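Matching sites in multicopper oxidase from Uncultured bacterium, a protein that probably oxidises laccase-type substrates such as phenols at copper centres while reducing dioxygen to water (PDB 4E9Y (chain A, 1.50 Å), residues 199-204 and 251-256), and in its relative two-domain type laccase from Metagenomes (PDB 2ZWN (chain B, 1.70 Å), residues 199-204 and 251-256). Both blocks share one frame: the second was fitted to the first on N, CA, C and O of the twelve residues, RMSD 0.07 Å. Numbering follows each deposited sequence.

Structure 1 (4E9Y); sequences GIHAMH and FHDHVD. With CU (copper (II) ion), chain C; CU (copper (II) ion), chain D; CU (copper (II) ion), chain E.
Met203 faces Asp253 as a non-hydrogen-bonded pair and His204 faces His252 as a hydrogen-bonded pair where antiparallel strands 201-205 and 248-253 adjoin in the second cupredoxin-like domain. Asp253 OD2 accepts from His201 ND1 at 2.7 Å, 47° out of the carboxylate plane, and is also bonded to His258. Its OD1 takes Ala202 N (2.8 Å) and Val255 N (3.1 Å) from opposite faces, the latter closing an Asx turn. Met203 SD lies 3.9 Å from Asp253 CA. His204, His252 and His254 each bind a separate copper through NE2, in the manner of a laccase trinuclear centre completed by His206 and histidines of a neighbouring subunit. With CG between backbone N and carbonyl carbon (chi1 60°), His252 bonds Asp253 O through ND1 (2.9 Å); this bond and the copper on NE2 together hold the ring's rotation. His204 ND1 is held by Asp227 O.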
loop_
_atom_site.group_PDB
_atom_site.type_symbol
_atom_site.label_atom_id
_atom_site.label_comp_id
_atom_site.label_asym_id
_atom_site.label_seq_id
_atom_site.Cartn_x
_atom_site.Cartn_y
_atom_site.Cartn_z
ATOM N N GLY A 199 6.073 -8.674 -1.000
ATOM C CA GLY A 199 5.761 -7.831 0.169
ATOM C C GLY A 199 5.615 -6.363 -0.167
ATOM O O GLY A 199 5.907 -5.914 -1.287
ATOM N N ILE A 200 5.154 -5.582 0.810
ATOM C CA ILE A 200 5.121 -4.126 0.678
ATOM C C ILE A 200 6.151 -3.557 1.649
ATOM O O ILE A 200 6.250 -4.100 2.743
ATOM C CB ILE A 200 3.680 -3.678 0.922
ATOM C CG1 ILE A 200 2.734 -4.228 -0.167
ATOM C CG2 ILE A 200 3.557 -2.185 1.023
ATOM C CD1 ILE A 200 1.290 -3.837 0.063
ATOM N N HIS A 201 6.896 -2.556 1.226
ATOM C CA HIS A 201 8.026 -2.062 2.000
ATOM C C HIS A 201 7.938 -0.552 2.123
ATOM O O HIS A 201 7.791 0.154 1.118
ATOM C CB HIS A 201 9.314 -2.460 1.250
ATOM C CG HIS A 201 9.450 -3.951 1.112
ATOM N ND1 HIS A 201 10.017 -4.773 2.072
ATOM C CD2 HIS A 201 9.066 -4.751 0.086
ATOM C CE1 HIS A 201 9.972 -6.043 1.637
ATOM N NE2 HIS A 201 9.401 -6.033 0.437
ATOM N N ALA A 202 8.041 -0.031 3.349
ATOM C CA ALA A 202 7.907 1.409 3.518
ATOM C C ALA A 202 9.291 1.994 3.762
ATOM O O ALA A 202 9.760 1.986 4.888
ATOM C CB ALA A 202 6.951 1.661 4.673
ATOM N N MET A 203 9.949 2.431 2.695
ATOM C CA MET A 203 11.390 2.718 2.870
ATOM C C MET A 203 11.605 4.108 3.453
ATOM O O MET A 203 11.221 5.084 2.805
ATOM C CB MET A 203 12.048 2.542 1.503
ATOM C CG MET A 203 11.898 1.138 0.935
ATOM S SD MET A 203 12.468 -0.192 1.984
ATOM C CE MET A 203 14.216 0.137 2.164
ATOM N N HIS A 204 12.227 4.180 4.607
ATOM C CA HIS A 204 12.421 5.446 5.316
ATOM C C HIS A 204 13.913 5.799 5.485
ATOM O O HIS A 204 14.652 4.974 6.059
ATOM C CB HIS A 204 11.802 5.324 6.712
ATOM C CG HIS A 204 12.105 6.458 7.639
ATOM N ND1 HIS A 204 12.019 7.786 7.280
ATOM C CD2 HIS A 204 12.493 6.439 8.945
ATOM C CE1 HIS A 204 12.361 8.572 8.326
ATOM N NE2 HIS A 204 12.633 7.756 9.316
ATOM N N PHE A 251 18.555 3.581 7.314
ATOM C CA PHE A 251 17.697 3.755 6.127
ATOM C C PHE A 251 17.016 2.403 6.056
ATOM O O PHE A 251 17.738 1.392 5.942
ATOM C CB PHE A 251 18.575 4.111 4.960
ATOM C CG PHE A 251 17.999 4.386 3.591
ATOM C CD1 PHE A 251 18.823 4.666 2.518
ATOM C CD2 PHE A 251 16.630 4.377 3.344
ATOM C CE1 PHE A 251 18.360 4.921 1.245
ATOM C CE2 PHE A 251 16.156 4.619 2.072
ATOM C CZ PHE A 251 16.990 4.895 1.016
ATOM N N HIS A 252 15.689 2.291 6.208
ATOM C CA HIS A 252 15.162 0.940 6.409
ATOM C C HIS A 252 13.675 0.868 6.052
ATOM O O HIS A 252 13.022 1.887 5.928
ATOM C CB HIS A 252 15.331 0.452 7.864
ATOM C CG HIS A 252 14.602 1.353 8.816
ATOM N ND1 HIS A 252 13.342 1.036 9.304
ATOM C CD2 HIS A 252 14.918 2.563 9.344
ATOM C CE1 HIS A 252 12.949 2.021 10.103
ATOM N NE2 HIS A 252 13.875 2.961 10.157
ATOM N N ASP A 253 13.184 -0.344 5.889
ATOM C CA ASP A 253 11.761 -0.668 5.762
ATOM C C ASP A 253 11.101 -0.361 7.095
ATOM O O ASP A 253 11.529 -0.886 8.144
ATOM C CB ASP A 253 11.601 -2.146 5.410
ATOM C CG ASP A 253 10.191 -2.580 5.058
ATOM O OD1 ASP A 253 9.262 -1.767 5.238
ATOM O OD2 ASP A 253 10.039 -3.741 4.615
ATOM N N HIS A 254 10.090 0.507 7.088
ATOM C CA HIS A 254 9.462 0.902 8.356
ATOM C C HIS A 254 8.323 -0.016 8.748
ATOM O O HIS A 254 7.667 0.157 9.789
ATOM C CB HIS A 254 9.010 2.347 8.199
ATOM C CG HIS A 254 8.943 3.122 9.486
ATOM N ND1 HIS A 254 8.083 2.796 10.524
ATOM C CD2 HIS A 254 9.632 4.226 9.871
ATOM C CE1 HIS A 254 8.261 3.680 11.497
ATOM N NE2 HIS A 254 9.189 4.552 11.146
ATOM N N VAL A 255 8.033 -1.052 7.960
ATOM C CA VAL A 255 6.958 -1.987 8.319
ATOM C C VAL A 255 7.463 -2.802 9.490
ATOM O O VAL A 255 8.448 -3.525 9.339
ATOM C CB VAL A 255 6.543 -2.861 7.128
ATOM C CG1 VAL A 255 5.594 -3.956 7.612
ATOM C CG2 VAL A 255 5.957 -1.983 6.017
ATOM N N ASP A 256 6.838 -2.661 10.652
ATOM C CA ASP A 256 7.370 -3.179 11.896
ATOM C C ASP A 256 7.754 -4.648 11.826
ATOM O O ASP A 256 8.845 -4.958 12.314
ATOM C CB ASP A 256 6.351 -2.968 13.030
ATOM C CG ASP A 256 5.869 -1.532 13.109
ATOM O OD1 ASP A 256 5.903 -0.772 12.112
ATOM O OD2 ASP A 256 5.419 -1.134 14.209
HETATM CU CU CU C . 13.007 8.056 11.100
HETATM CU CU CU D . 14.139 4.264 11.713
HETATM CU CU CU E . 9.759 6.302 12.202
#

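Structure 2 (2ZWN); sequences GIHAMH and FHDHVD. With CU (copper (II) ion), chain F; C2O (Cu-O-Cu linkage), chain G.
Met203 and Asp253 make a non-hydrogen-bonded pair, His204 and His252 a hydrogen-bonded one, on antiparallel strands. His201 ND1 donates to Asp253 OD2 at 2.8 Å, 45° out of the carboxylate plane; His258 is bonded to the same oxygen. Ala202 N (2.9 Å) and Val255 N (3.0 Å) grip Asp253 OD1 from opposite faces, the second closing an Asx turn. Met203 SD sits 3.9 Å from Asp253 CA. His204 NE2 binds a separate copper ion, His252 NE2 and His254 NE2 the two coppers of a Cu-O-Cu linkage, in the manner of a laccase trinuclear centre completed by His206 and histidines of a neighbouring subunit. Linkage O1 lies 3.3 Å from His204 CD2 and in plane at the His252 ring edge. With CG between backbone N and carbonyl carbon (chi1 65°), His252 bonds Asp253 O through ND1 (2.9 Å); this bond and the copper on NE2 together hold the ring's rotation. Asp227 O holds His204 ND1.

Structure 1 against structure 2
The bonds between the strands are kept: His204(A) N to His252(A) O and His204(B) N to His252(B) O both measure 2.8 Å. The carboxylate keeps its grip too, with His201(A) ND1 to Asp253(A) OD2 and Ala202(A) N to Asp253(A) OD1 recurring in structure 2, as does the bond from His252(A) ND1 to Asp253(A) O. In the packing, the side chains of Met203(A), Phe251(A) and Val255(A) keep their places within the error. The bound group is what differs. The copper on His204(A) has its counterpart on His204(B), but the two separate coppers on His252(A) and His254(A) are replaced by a Cu-O-Cu linkage on His252(B) and His254(B). The three histidines keep their places within the error, so the two kinds of bound group are held by the same ligand geometry. O1 of the linkage stands 3.3 Å from His204(B) CD2, 3.5 Å from His252(B) NE2 and 3.2 Å from His254(B) NE2.

Structure 2 (2ZWN)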
loop_
_atom_site.group_PDB
_atom_site.type_symbol
_atom_site.label_atom_id
_atom_site.label_comp_id
_atom_site.label_asym_id
_atom_site.label_seq_id
_atom_site.Cartn_x
_atom_site.Cartn_y
_atom_site.Cartn_z
ATOM N N GLY B 199 6.074 -8.660 -1.079
ATOM C CA GLY B 199 5.773 -7.816 0.084
ATOM C C GLY B 199 5.612 -6.341 -0.243
ATOM O O GLY B 199 5.900 -5.905 -1.356
ATOM N N ILE B 200 5.139 -5.580 0.741
ATOM C CA ILE B 200 5.086 -4.126 0.659
ATOM C C ILE B 200 6.120 -3.594 1.643
ATOM O O ILE B 200 6.243 -4.109 2.752
ATOM C CB ILE B 200 3.683 -3.586 1.010
ATOM C CG1 ILE B 200 2.674 -4.023 -0.048
ATOM C CG2 ILE B 200 3.698 -2.075 1.124
ATOM C CD1 ILE B 200 1.243 -3.753 0.336
ATOM N N HIS B 201 6.868 -2.577 1.229
ATOM C CA HIS B 201 8.005 -2.088 1.995
ATOM C C HIS B 201 7.920 -0.575 2.085
ATOM O O HIS B 201 7.774 0.093 1.062
ATOM C CB HIS B 201 9.304 -2.504 1.305
ATOM C CG HIS B 201 9.428 -3.982 1.108
ATOM N ND1 HIS B 201 10.012 -4.812 2.041
ATOM C CD2 HIS B 201 9.014 -4.780 0.097
ATOM C CE1 HIS B 201 9.960 -6.060 1.605
ATOM N NE2 HIS B 201 9.359 -6.066 0.428
ATOM N N ALA B 202 8.000 -0.041 3.299
ATOM C CA ALA B 202 7.887 1.399 3.521
ATOM C C ALA B 202 9.279 1.947 3.816
ATOM O O ALA B 202 9.746 1.918 4.951
ATOM C CB ALA B 202 6.921 1.686 4.672
ATOM N N MET B 203 9.955 2.417 2.774
ATOM C CA MET B 203 11.381 2.730 2.871
ATOM C C MET B 203 11.591 4.139 3.425
ATOM O O MET B 203 11.183 5.125 2.809
ATOM C CB MET B 203 12.041 2.581 1.505
ATOM C CG MET B 203 11.908 1.191 0.899
ATOM S SD MET B 203 12.411 -0.168 1.964
ATOM C CE MET B 203 14.170 0.150 2.126
ATOM N N HIS B 204 12.228 4.207 4.590
ATOM C CA HIS B 204 12.387 5.452 5.332
ATOM C C HIS B 204 13.855 5.809 5.484
ATOM O O HIS B 204 14.636 5.014 6.007
ATOM C CB HIS B 204 11.766 5.322 6.719
ATOM C CG HIS B 204 12.040 6.489 7.611
ATOM N ND1 HIS B 204 11.907 7.794 7.188
ATOM C CD2 HIS B 204 12.450 6.551 8.900
ATOM C CE1 HIS B 204 12.220 8.610 8.180
ATOM N NE2 HIS B 204 12.549 7.880 9.229
ATOM N N PHE B 251 18.521 3.631 7.369
ATOM C CA PHE B 251 17.713 3.731 6.157
ATOM C C PHE B 251 17.085 2.345 6.038
ATOM O O PHE B 251 17.793 1.375 5.816
ATOM C CB PHE B 251 18.648 4.048 4.984
ATOM C CG PHE B 251 17.965 4.360 3.669
ATOM C CD1 PHE B 251 18.747 4.725 2.581
ATOM C CD2 PHE B 251 16.586 4.311 3.498
ATOM C CE1 PHE B 251 18.185 5.010 1.356
ATOM C CE2 PHE B 251 16.017 4.612 2.260
ATOM C CZ PHE B 251 16.817 4.956 1.197
ATOM N N HIS B 252 15.772 2.244 6.226
ATOM C CA HIS B 252 15.172 0.930 6.410
ATOM C C HIS B 252 13.691 0.856 6.078
ATOM O O HIS B 252 13.003 1.866 5.975
ATOM C CB HIS B 252 15.365 0.494 7.866
ATOM C CG HIS B 252 14.646 1.365 8.844
ATOM N ND1 HIS B 252 13.406 1.046 9.354
ATOM C CD2 HIS B 252 14.979 2.562 9.382
ATOM C CE1 HIS B 252 13.008 2.006 10.170
ATOM N NE2 HIS B 252 13.945 2.937 10.205
ATOM N N ASP B 253 13.220 -0.380 5.923
ATOM C CA ASP B 253 11.802 -0.682 5.812
ATOM C C ASP B 253 11.159 -0.384 7.164
ATOM O O ASP B 253 11.601 -0.893 8.203
ATOM C CB ASP B 253 11.637 -2.161 5.429
ATOM C CG ASP B 253 10.202 -2.552 5.079
ATOM O OD1 ASP B 253 9.254 -1.750 5.266
ATOM O OD2 ASP B 253 10.038 -3.710 4.611
ATOM N N HIS B 254 10.118 0.442 7.145
ATOM C CA HIS B 254 9.448 0.899 8.360
ATOM C C HIS B 254 8.266 0.008 8.740
ATOM O O HIS B 254 7.600 0.260 9.756
ATOM C CB HIS B 254 8.974 2.347 8.171
ATOM C CG HIS B 254 8.885 3.138 9.443
ATOM N ND1 HIS B 254 8.013 2.821 10.463
ATOM C CD2 HIS B 254 9.535 4.258 9.839
ATOM C CE1 HIS B 254 8.139 3.705 11.438
ATOM N NE2 HIS B 254 9.063 4.583 11.089
ATOM N N VAL B 255 7.976 -1.013 7.935
ATOM C CA VAL B 255 6.951 -1.982 8.309
ATOM C C VAL B 255 7.497 -2.790 9.483
ATOM O O VAL B 255 8.479 -3.515 9.342
ATOM C CB VAL B 255 6.552 -2.907 7.150
ATOM C CG1 VAL B 255 5.584 -3.987 7.643
ATOM C CG2 VAL B 255 5.928 -2.094 6.008
ATOM N N ASP B 256 6.846 -2.648 10.635
ATOM C CA ASP B 256 7.366 -3.115 11.923
ATOM C C ASP B 256 7.817 -4.584 11.917
ATOM O O ASP B 256 8.905 -4.907 12.409
ATOM C CB ASP B 256 6.310 -2.882 13.016
ATOM C CG ASP B 256 5.890 -1.413 13.132
ATOM O OD1 ASP B 256 5.935 -0.674 12.117
ATOM O OD2 ASP B 256 5.491 -0.996 14.242
HETATM CU CU CU F . 12.937 8.172 11.013
HETATM CU CU2 C2O G . 9.696 6.346 12.164
HETATM CU CU3 C2O G . 14.172 4.307 11.654
HETATM O O1 C2O G . 12.042 5.285 11.953
#